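Local coordinates for protein glutathione S-transferase (Bombyx mori, PDB 5ZFG) that metabolises the insecticide diazinon and, as a member of the GST superfamily, probably does so by transferring glutathione to its substrates, at residues S43-A46 with L47-Q51; E66-A69 with I70-Y73; Q72-C75 with D76-P80; V56-E60 with G61-S65. All coordinates share one frame; numbering follows the deposited sequence.

Contact 1: residues S43-A46 with L47-Q51; sequences SDYA and LMNPQ
The last, loosely bonded turn of helix 43-48 unwinds here into a loop, and Tyr45 O is the point on which Met48 N and Asn49 N converge. Met48 N donates from above the carbonyl plane at 2.9 Å from Tyr45 O, while Asn49 N lies in that plane at 2.9 Å from Tyr45 O with a straighter bond (164°), so one oxygen serves two donors from different directions. One residue earlier, Leu47 N reaches Ser43 O at 2.9 Å and adds a weak bond to Asp44 O.

With CG anti to the backbone N (chi1 -169°), the Tyr45 ring runs alongside Asn49, whose CB comes 4.0 Å from Tyr45 CE2. Met48 crosses the tyrosine at about a right angle; its chain bends about the CG-SD bond and sets CE 3.9 Å from Tyr45 CD1, a flexible thioether suited to fitting beside a ring. The phenol and Asn49 ND2 both bond to Glu53 O, which ties the helix to the following loop.

Asparagine also suits the exit: Asn49 OD1 accepts Gln51 N at 3.1 Å, the donor standing above the amide plane. Pro50 has no N-H to offer Ala46 O, which instead accepts from Arg145 of the second subunit. A helix end unwinding through an Asx turn thus forms part of the dimer-facing edge of the thioredoxin-like GST domain.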
loop_
_atom_site.group_PDB
_atom_site.type_symbol
_atom_site.label_atom_id
_atom_site.label_comp_id
_atom_site.label_asym_id
_atom_site.label_seq_id
_atom_site.Cartn_x
_atom_site.Cartn_y
_atom_site.Cartn_z
ATOM N N SER B 43 -5.480 23.150 9.359
ATOM C CA SER B 43 -6.813 22.597 9.126
ATOM C C SER B 43 -7.222 22.709 7.662
ATOM O O SER B 43 -7.928 21.829 7.154
ATOM C CB SER B 43 -7.850 23.279 10.021
ATOM O OG SER B 43 -8.123 24.594 9.576
ATOM N N ASP B 44 -6.800 23.774 6.965
ATOM C CA ASP B 44 -7.104 23.872 5.540
ATOM C C ASP B 44 -6.490 22.708 4.772
ATOM O O ASP B 44 -7.139 22.119 3.900
ATOM C CB ASP B 44 -6.605 25.202 4.971
ATOM C CG ASP B 44 -7.664 26.299 5.007
ATOM O OD1 ASP B 44 -8.844 26.004 5.301
ATOM O OD2 ASP B 44 -7.310 27.469 4.736
ATOM N N TYR B 45 -5.237 22.361 5.083
ATOM C CA TYR B 45 -4.623 21.207 4.427
ATOM C C TYR B 45 -5.340 19.922 4.812
ATOM O O TYR B 45 -5.547 19.043 3.966
ATOM C CB TYR B 45 -3.139 21.112 4.772
ATOM C CG TYR B 45 -2.391 20.097 3.920
ATOM C CD1 TYR B 45 -1.797 20.465 2.721
ATOM C CD2 TYR B 45 -2.282 18.767 4.324
ATOM C CE1 TYR B 45 -1.117 19.537 1.937
ATOM C CE2 TYR B 45 -1.599 17.837 3.554
ATOM C CZ TYR B 45 -1.023 18.223 2.360
ATOM O OH TYR B 45 -0.335 17.301 1.600
ATOM N N ALA B 46 -5.744 19.803 6.081
ATOM C CA ALA B 46 -6.464 18.614 6.514
ATOM C C ALA B 46 -7.841 18.486 5.861
ATOM O O ALA B 46 -8.363 17.371 5.777
ATOM C CB ALA B 46 -6.593 18.607 8.042
ATOM N N LEU B 47 -8.439 19.591 5.391
ATOM C CA LEU B 47 -9.644 19.473 4.569
ATOM C C LEU B 47 -9.400 18.591 3.353
ATOM O O LEU B 47 -10.309 17.886 2.897
ATOM C CB LEU B 47 -10.112 20.847 4.092
ATOM C CG LEU B 47 -10.985 21.701 5.004
ATOM C CD1 LEU B 47 -11.215 23.048 4.331
ATOM C CD2 LEU B 47 -12.310 20.998 5.282
ATOM N N MET B 48 -8.188 18.632 2.808
ATOM C CA MET B 48 -7.834 17.810 1.660
ATOM C C MET B 48 -7.320 16.439 2.076
ATOM O O MET B 48 -7.703 15.425 1.479
ATOM C CB MET B 48 -6.786 18.526 0.812
ATOM C CG MET B 48 -7.269 19.813 0.157
ATOM S SD MET B 48 -6.041 20.478 -0.993
ATOM C CE MET B 48 -4.706 20.894 0.141
ATOM N N ASN B 49 -6.454 16.390 3.092
ATOM C CA ASN B 49 -5.850 15.143 3.550
ATOM C C ASN B 49 -5.876 15.101 5.072
ATOM O O ASN B 49 -4.955 15.610 5.731
ATOM C CB ASN B 49 -4.419 14.983 3.049
ATOM C CG ASN B 49 -3.851 13.640 3.439
ATOM O OD1 ASN B 49 -4.607 12.773 3.871
ATOM N ND2 ASN B 49 -2.547 13.448 3.279
ATOM N N PRO B 50 -6.888 14.470 5.668
ATOM C CA PRO B 50 -6.930 14.369 7.138
ATOM C C PRO B 50 -5.737 13.637 7.735
ATOM O O PRO B 50 -5.502 13.747 8.946
ATOM C CB PRO B 50 -8.242 13.615 7.402
ATOM C CG PRO B 50 -8.516 12.871 6.146
ATOM C CD PRO B 50 -8.007 13.760 5.026
ATOM N N GLN B 51 -4.954 12.917 6.924
ATOM C CA GLN B 51 -3.742 12.269 7.408
ATOM C C GLN B 51 -2.564 13.232 7.565
ATOM O O GLN B 51 -1.555 12.844 8.163
ATOM C CB GLN B 51 -3.359 11.111 6.465
ATOM C CG GLN B 51 -4.415 10.010 6.357
ATOM C CD GLN B 51 -4.201 9.098 5.136
ATOM O OE1 GLN B 51 -5.028 9.072 4.227
ATOM N NE2 GLN B 51 -3.077 8.373 5.110
#

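Contact 2: residues E66-A69 with I70-Y73; sequences ESNA and ILQY. With ACT (acetate ion), chain H.
Ser67 OG donates to the acetate oxygen O at 2.7 Å, and Ser67 N donates to the acetate's other oxygen, OXT, at 2.9 Å, so a single residue holds both carboxylate oxygens. OG sits between the backbone N and the carbonyl carbon (chi1 63°), which brings hydroxyl and amide to the same ion; a small hydroxyl residue is apt there.

Glu66, with positive phi (66°), turns the chain from strand to helix as N-cap, and its OE2 is bonded by Gln51 and by Ser104 of the second subunit. The first turns are regular: Ile70 N bonds Glu66 O at 2.9 Å and Leu71 N bonds Ser67 O at 2.8 Å. Branched side chains cover these carbonyls, Leu71 CG lying 3.2 Å from Ser67 O. Gln72 CG passes 3.3 Å from Asn68 O, and the extended chain carries NE2 to a weak bond with Asn96. Replacing Gln72 by an alanine is likely to leave Asn96 OD1 without that donor and open a gap beside Leu99.

The acetate, probably from the crystallisation liquor, marks a helix N-terminus whose amide and hydroxyl donors suit a carboxylate, consistent with the place where relatives bind a carboxylate of glutathione.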
loop_
_atom_site.group_PDB
_atom_site.type_symbol
_atom_site.label_atom_id
_atom_site.label_comp_id
_atom_site.label_asym_id
_atom_site.label_seq_id
_atom_site.Cartn_x
_atom_site.Cartn_y
_atom_site.Cartn_z
ATOM N N GLU B 66 -2.415 9.432 -0.371
ATOM C CA GLU B 66 -1.672 8.188 -0.588
ATOM C C GLU B 66 -1.111 8.112 -2.008
ATOM O O GLU B 66 -1.852 7.854 -2.967
ATOM C CB GLU B 66 -2.541 6.956 -0.279
ATOM C CG GLU B 66 -2.902 6.853 1.199
ATOM C CD GLU B 66 -1.775 6.320 2.070
ATOM O OE1 GLU B 66 -0.725 5.896 1.544
ATOM O OE2 GLU B 66 -1.939 6.311 3.316
ATOM N N SER B 67 0.209 8.302 -2.135
ATOM C CA SER B 67 0.828 8.431 -3.460
ATOM C C SER B 67 0.591 7.198 -4.345
ATOM O O SER B 67 0.400 7.338 -5.564
ATOM C CB SER B 67 2.329 8.730 -3.321
ATOM O OG SER B 67 3.055 7.689 -2.693
ATOM N N ASN B 68 0.574 5.981 -3.761
ATOM C CA ASN B 68 0.285 4.791 -4.566
ATOM C C ASN B 68 -1.112 4.863 -5.173
ATOM O O ASN B 68 -1.304 4.570 -6.358
ATOM C CB ASN B 68 0.415 3.525 -3.728
ATOM C CG ASN B 68 1.843 3.150 -3.465
ATOM O OD1 ASN B 68 2.769 3.803 -3.939
ATOM N ND2 ASN B 68 2.038 2.101 -2.671
ATOM N N ALA B 69 -2.100 5.247 -4.369
ATOM C CA ALA B 69 -3.464 5.379 -4.882
ATOM C C ALA B 69 -3.568 6.509 -5.903
ATOM O O ALA B 69 -4.334 6.410 -6.871
ATOM C CB ALA B 69 -4.422 5.623 -3.721
ATOM N N ILE B 70 -2.818 7.599 -5.689
ATOM C CA ILE B 70 -2.803 8.685 -6.677
ATOM C C ILE B 70 -2.240 8.186 -8.001
ATOM O O ILE B 70 -2.804 8.460 -9.071
ATOM C CB ILE B 70 -2.005 9.895 -6.157
ATOM C CG1 ILE B 70 -2.666 10.495 -4.907
ATOM C CG2 ILE B 70 -1.897 10.974 -7.275
ATOM C CD1 ILE B 70 -1.781 11.538 -4.204
ATOM N N LEU B 71 -1.140 7.417 -7.952
ATOM C CA LEU B 71 -0.562 6.848 -9.169
ATOM C C LEU B 71 -1.579 5.984 -9.914
ATOM O O LEU B 71 -1.737 6.087 -11.144
ATOM C CB LEU B 71 0.683 6.024 -8.834
ATOM C CG LEU B 71 1.925 6.779 -8.328
ATOM C CD1 LEU B 71 3.004 5.820 -7.880
ATOM C CD2 LEU B 71 2.439 7.689 -9.438
ATOM N N GLN B 72 -2.277 5.121 -9.186
ATOM C CA GLN B 72 -3.274 4.253 -9.816
ATOM C C GLN B 72 -4.421 5.063 -10.420
ATOM O O GLN B 72 -4.901 4.757 -11.525
ATOM C CB GLN B 72 -3.777 3.245 -8.780
ATOM C CG GLN B 72 -2.659 2.272 -8.365
ATOM C CD GLN B 72 -2.909 1.575 -7.040
ATOM O OE1 GLN B 72 -3.538 2.130 -6.145
ATOM N NE2 GLN B 72 -2.393 0.347 -6.908
ATOM N N TYR B 73 -4.837 6.126 -9.732
ATOM C CA TYR B 73 -5.988 6.909 -10.174
ATOM C C TYR B 73 -5.670 7.698 -11.437
ATOM O O TYR B 73 -6.477 7.733 -12.367
ATOM C CB TYR B 73 -6.428 7.846 -9.056
ATOM C CG TYR B 73 -7.411 8.929 -9.490
ATOM C CD1 TYR B 73 -8.719 8.603 -9.806
ATOM C CD2 TYR B 73 -7.016 10.252 -9.579
ATOM C CE1 TYR B 73 -9.622 9.576 -10.198
ATOM C CE2 TYR B 73 -7.911 11.241 -9.983
ATOM C CZ TYR B 73 -9.213 10.886 -10.285
ATOM O OH TYR B 73 -10.124 11.852 -10.666
HETATM C C ACT H . 2.628 8.498 0.646
HETATM O O ACT H . 2.954 7.453 0.037
HETATM O OXT ACT H . 1.798 9.250 0.083
HETATM C CH3 ACT H . 3.207 8.843 1.991
#

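Contact 3: residues Q72-C75 with D76-P80; sequences QYIC and DKYRP
Four successive i to i+4 bonds run through the end of helix 67-78, from Asp76 N to Gln72 O (2.9 Å, 168°) as far as Arg79 N to Cys75 O (2.9 Å, 142°), where Arg79 leaves helical geometry. Pro80 follows; its N stands 3.1 Å from Cys75 O without a hydrogen to share, so proline suits a helix that stops here.

In one of the two conformers of Lys77, CB lies over one face of the Tyr73 ring, 4.2 Å from the ring centroid, in a CH-pi contact. Lys77 CG is anti to the backbone N (chi1 173°), which runs the aliphatic chain alongside the tyrosine, and CG also rests over the Tyr78 ring; the lysine contacts are accordingly less certain. Both phenols bond to Asp59, anchoring the helix end to the sheet, while Ile74 CD1 meets Tyr78 CD2 loosely at 4.5 Å.

Asp76 folds back beside its own helix: its CG is 3.1 Å from Gln72 O, and OD1 forms a salt bridge with Arg92. A leucine in place of Asp76 would probably leave the Arg92 guanidinium without this charged mate and untie the helix from the segment that carries it. Since the carboxylate stands close to a carbonyl oxygen near a helix C-terminus, the arginine's charge probably offsets what would otherwise be an unfavourable electrostatic setting.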
loop_
_atom_site.group_PDB
_atom_site.type_symbol
_atom_site.label_atom_id
_atom_site.label_comp_id
_atom_site.label_asym_id
_atom_site.label_seq_id
_atom_site.Cartn_x
_atom_site.Cartn_y
_atom_site.Cartn_z
ATOM N N GLN B 72 -2.277 5.121 -9.186
ATOM C CA GLN B 72 -3.274 4.253 -9.816
ATOM C C GLN B 72 -4.421 5.063 -10.420
ATOM O O GLN B 72 -4.901 4.757 -11.525
ATOM C CB GLN B 72 -3.777 3.245 -8.780
ATOM C CG GLN B 72 -2.659 2.272 -8.365
ATOM C CD GLN B 72 -2.909 1.575 -7.040
ATOM O OE1 GLN B 72 -3.538 2.130 -6.145
ATOM N NE2 GLN B 72 -2.393 0.347 -6.908
ATOM N N TYR B 73 -4.837 6.126 -9.732
ATOM C CA TYR B 73 -5.988 6.909 -10.174
ATOM C C TYR B 73 -5.670 7.698 -11.437
ATOM O O TYR B 73 -6.477 7.733 -12.367
ATOM C CB TYR B 73 -6.428 7.846 -9.056
ATOM C CG TYR B 73 -7.411 8.929 -9.490
ATOM C CD1 TYR B 73 -8.719 8.603 -9.806
ATOM C CD2 TYR B 73 -7.016 10.252 -9.579
ATOM C CE1 TYR B 73 -9.622 9.576 -10.198
ATOM C CE2 TYR B 73 -7.911 11.241 -9.983
ATOM C CZ TYR B 73 -9.213 10.886 -10.285
ATOM O OH TYR B 73 -10.124 11.852 -10.666
ATOM N N ILE B 74 -4.488 8.316 -11.491
ATOM C CA ILE B 74 -4.117 9.091 -12.672
ATOM C C ILE B 74 -4.138 8.210 -13.919
ATOM O O ILE B 74 -4.624 8.620 -14.987
ATOM C CB ILE B 74 -2.741 9.753 -12.450
ATOM C CG1 ILE B 74 -2.856 10.878 -11.424
ATOM C CG2 ILE B 74 -2.189 10.272 -13.775
ATOM C CD1 ILE B 74 -4.177 11.565 -11.399
ATOM N N CYS B 75 -3.668 6.965 -13.796
ATOM C CA CYS B 75 -3.699 6.038 -14.926
ATOM C C CYS B 75 -5.119 5.582 -15.239
ATOM O O CYS B 75 -5.553 5.638 -16.397
ATOM C CB CYS B 75 -2.803 4.831 -14.649
ATOM S SG CYS B 75 -1.068 5.224 -14.444
ATOM N N ASP B 76 -5.856 5.120 -14.219
ATOM C CA ASP B 76 -7.225 4.626 -14.425
ATOM C C ASP B 76 -8.127 5.693 -15.035
ATOM O O ASP B 76 -8.972 5.390 -15.883
ATOM C CB ASP B 76 -7.848 4.164 -13.101
ATOM C CG ASP B 76 -7.201 2.902 -12.534
ATOM O OD1 ASP B 76 -6.504 2.184 -13.280
ATOM O OD2 ASP B 76 -7.418 2.635 -11.326
ATOM N N LYS B 77 -7.987 6.940 -14.596
ATOM C CA LYS B 77 -8.898 7.992 -15.029
ATOM C C LYS B 77 -8.488 8.574 -16.379
ATOM O O LYS B 77 -9.326 8.741 -17.270
ATOM C CB LYS B 77 -8.963 9.090 -13.964
ATOM C CG LYS B 77 -9.749 10.320 -14.385
ATOM C CD LYS B 77 -11.239 10.056 -14.361
ATOM C CE LYS B 77 -12.016 11.362 -14.449
ATOM N NZ LYS B 77 -13.366 11.155 -15.039
ATOM N N TYR B 78 -7.204 8.889 -16.553
ATOM C CA TYR B 78 -6.805 9.636 -17.745
ATOM C C TYR B 78 -6.099 8.829 -18.821
ATOM O O TYR B 78 -6.096 9.259 -19.980
ATOM C CB TYR B 78 -5.931 10.825 -17.340
ATOM C CG TYR B 78 -6.749 11.770 -16.534
ATOM C CD1 TYR B 78 -7.856 12.409 -17.103
ATOM C CD2 TYR B 78 -6.478 11.985 -15.195
ATOM C CE1 TYR B 78 -8.644 13.248 -16.361
ATOM C CE2 TYR B 78 -7.255 12.828 -14.449
ATOM C CZ TYR B 78 -8.336 13.461 -15.035
ATOM O OH TYR B 78 -9.124 14.295 -14.288
ATOM N N ARG B 79 -5.502 7.684 -18.512
ATOM C CA ARG B 79 -4.848 6.873 -19.541
ATOM C C ARG B 79 -5.103 5.389 -19.301
ATOM O O ARG B 79 -4.166 4.605 -19.142
ATOM C CB ARG B 79 -3.347 7.161 -19.593
ATOM C CG ARG B 79 -2.955 8.594 -19.960
ATOM C CD ARG B 79 -3.080 8.868 -21.457
ATOM N NE ARG B 79 -2.231 7.989 -22.252
ATOM C CZ ARG B 79 -1.013 8.302 -22.686
ATOM N NH1 ARG B 79 -0.333 7.417 -23.406
ATOM N NH2 ARG B 79 -0.470 9.491 -22.407
ATOM N N PRO B 80 -6.376 4.962 -19.302
ATOM C CA PRO B 80 -6.668 3.563 -18.927
ATOM C C PRO B 80 -6.038 2.536 -19.844
ATOM O O PRO B 80 -5.733 1.426 -19.394
ATOM C CB PRO B 80 -8.203 3.488 -18.978
ATOM C CG PRO B 80 -8.619 4.646 -19.818
ATOM C CD PRO B 80 -7.609 5.727 -19.547
#

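Contact 4: residues V56-E60 with G61-S65; sequences VLDDE and GFYLS
Strands 56-59 and 62-65 form a beta hairpin, closed by a type I' turn from Asp59 to Phe62, at the edge of the thioredoxin-like sheet. Its backbone ladder has two reciprocal hydrogen-bonded pairs. Leu57 N meets Leu64 O at 2.9 Å, with Leu64 N returning to Leu57 O. Next to the turn, Asp59 N bonds Phe62 O at 2.8 Å, almost straight at 177°, and Phe62 N approaches Asp59 O from above the carbonyl plane. Between them, Asp58 and Tyr63 make a non-hydrogen-bonded pair.

The turn needs positive phi at both central residues. Glu60 tolerates it, but at Gly61 (phi 95°) any side-chain carbon would be driven against Glu60 O, which calls for glycine.

Among apolar groups, Leu57 and Leu64 share the face packed on helix 67-78, where branched aliphatic chains suit a buried position; Phe62 is on that same face, and its ring meets that of Tyr73 edge-to-face.

Polar and aromatic contacts gather on the face of Asp58 and Tyr63. Asp58 OD1 accepts Gly61 N at 2.8 Å, bracing the turn from that face of the sheet. The carboxylate lies at the edge of the Tyr63 ring, Asp58 CG 3.3 Å from Tyr63 CE1, the planes 78° apart. A water donates to Asp58 OD2 at 2.8 Å and is also hydrogen-bonded to Tyr63 OH at 2.9 Å.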
loop_
_atom_site.group_PDB
_atom_site.type_symbol
_atom_site.label_atom_id
_atom_site.label_comp_id
_atom_site.label_asym_id
_atom_site.label_seq_id
_atom_site.Cartn_x
_atom_site.Cartn_y
_atom_site.Cartn_z
ATOM N N VAL B 56 -0.923 15.316 -1.748
ATOM C CA VAL B 56 -2.364 15.140 -1.923
ATOM C C VAL B 56 -2.752 15.757 -3.261
ATOM O O VAL B 56 -2.192 16.777 -3.670
ATOM C CB VAL B 56 -3.175 15.733 -0.742
ATOM C CG1 VAL B 56 -2.974 17.254 -0.592
ATOM C CG2 VAL B 56 -4.659 15.379 -0.860
ATOM N N LEU B 57 -3.663 15.093 -3.968
ATOM C CA LEU B 57 -4.169 15.541 -5.263
ATOM C C LEU B 57 -5.544 16.160 -5.098
ATOM O O LEU B 57 -6.384 15.642 -4.360
ATOM C CB LEU B 57 -4.245 14.358 -6.233
ATOM C CG LEU B 57 -4.573 14.632 -7.700
ATOM C CD1 LEU B 57 -3.352 15.153 -8.445
ATOM C CD2 LEU B 57 -5.114 13.356 -8.359
ATOM N N ASP B 58 -5.776 17.274 -5.793
ATOM C CA ASP B 58 -7.101 17.875 -5.900
ATOM C C ASP B 58 -7.507 17.842 -7.371
ATOM O O ASP B 58 -6.968 18.599 -8.188
ATOM C CB ASP B 58 -7.099 19.299 -5.345
ATOM C CG ASP B 58 -8.418 20.037 -5.596
ATOM O OD1 ASP B 58 -9.380 19.435 -6.124
ATOM O OD2 ASP B 58 -8.482 21.237 -5.256
ATOM N N ASP B 59 -8.442 16.957 -7.704
ATOM C CA ASP B 59 -8.955 16.809 -9.070
ATOM C C ASP B 59 -10.375 17.362 -9.064
ATOM O O ASP B 59 -11.334 16.652 -8.755
ATOM C CB ASP B 59 -8.921 15.353 -9.553
ATOM C CG ASP B 59 -9.135 15.236 -11.061
ATOM O OD1 ASP B 59 -9.315 16.293 -11.721
ATOM O OD2 ASP B 59 -9.120 14.106 -11.597
ATOM N N GLU B 60 -10.500 18.652 -9.377
ATOM C CA GLU B 60 -11.811 19.295 -9.480
ATOM C C GLU B 60 -12.628 19.085 -8.206
ATOM O O GLU B 60 -13.840 18.884 -8.244
ATOM C CB GLU B 60 -12.556 18.777 -10.717
ATOM C CG GLU B 60 -13.753 19.596 -11.163
ATOM C CD GLU B 60 -14.292 19.153 -12.514
ATOM O OE1 GLU B 60 -15.087 19.909 -13.114
ATOM O OE2 GLU B 60 -13.925 18.050 -12.976
ATOM N N GLY B 61 -11.953 19.112 -7.052
ATOM C CA GLY B 61 -12.614 18.939 -5.775
ATOM C C GLY B 61 -12.611 17.519 -5.241
ATOM O O GLY B 61 -13.058 17.294 -4.109
ATOM N N PHE B 62 -12.133 16.558 -6.019
ATOM C CA PHE B 62 -11.881 15.211 -5.521
ATOM C C PHE B 62 -10.492 15.210 -4.894
ATOM O O PHE B 62 -9.494 15.349 -5.605
ATOM C CB PHE B 62 -11.972 14.197 -6.655
ATOM C CG PHE B 62 -11.623 12.790 -6.248
ATOM C CD1 PHE B 62 -12.224 12.207 -5.147
ATOM C CD2 PHE B 62 -10.716 12.044 -6.986
ATOM C CE1 PHE B 62 -11.910 10.905 -4.778
ATOM C CE2 PHE B 62 -10.408 10.741 -6.625
ATOM C CZ PHE B 62 -11.013 10.176 -5.526
ATOM N N TYR B 63 -10.433 15.068 -3.569
ATOM C CA TYR B 63 -9.179 15.067 -2.816
ATOM C C TYR B 63 -8.720 13.632 -2.590
ATOM O O TYR B 63 -9.422 12.844 -1.950
ATOM C CB TYR B 63 -9.336 15.770 -1.469
ATOM C CG TYR B 63 -9.851 17.196 -1.567
ATOM C CD1 TYR B 63 -9.412 18.043 -2.579
ATOM C CD2 TYR B 63 -10.782 17.682 -0.658
ATOM C CE1 TYR B 63 -9.880 19.350 -2.677
ATOM C CE2 TYR B 63 -11.255 18.988 -0.746
ATOM C CZ TYR B 63 -10.798 19.813 -1.760
ATOM O OH TYR B 63 -11.256 21.115 -1.860
ATOM N N LEU B 64 -7.528 13.303 -3.078
ATOM C CA LEU B 64 -7.017 11.941 -2.972
ATOM C C LEU B 64 -5.593 11.991 -2.442
ATOM O O LEU B 64 -4.708 12.537 -3.105
ATOM C CB LEU B 64 -7.078 11.248 -4.339
ATOM C CG LEU B 64 -6.526 9.824 -4.406
ATOM C CD1 LEU B 64 -7.398 8.907 -3.559
ATOM C CD2 LEU B 64 -6.450 9.343 -5.855
ATOM N N SER B 65 -5.369 11.419 -1.257
ATOM C CA SER B 65 -4.027 11.238 -0.719
ATOM C C SER B 65 -3.571 9.797 -0.964
ATOM O O SER B 65 -4.253 9.030 -1.657
ATOM C CB SER B 65 -3.985 11.597 0.771
ATOM O OG SER B 65 -4.649 10.621 1.565
HETATM O O HOH W 1 -10.930 22.325 -4.504
#

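In the fold
Along the chain the order is contact 1, contact 4, contact 2, contact 3: a helix end, the hairpin of the sheet, then the start and finish of helix 67-78. Contacts 2 and 3 overlap at Gln72 and Tyr73, their centres about 9 Å apart, whereas the centres of contacts 1 and 3 lie about 24 Å apart, and the two do not touch. The hairpin 56-65 is the hub, its centre about 11 Å from those of contacts 1 and 2 and touching all three others. Val56 and Tyr63 meet helix 43-48 on one side of the sheet; Leu57 and Leu64 meet helix 67-78 on the other. All four reach the second subunit, so this half of the thioredoxin-like domain also contributes to the dimer interface.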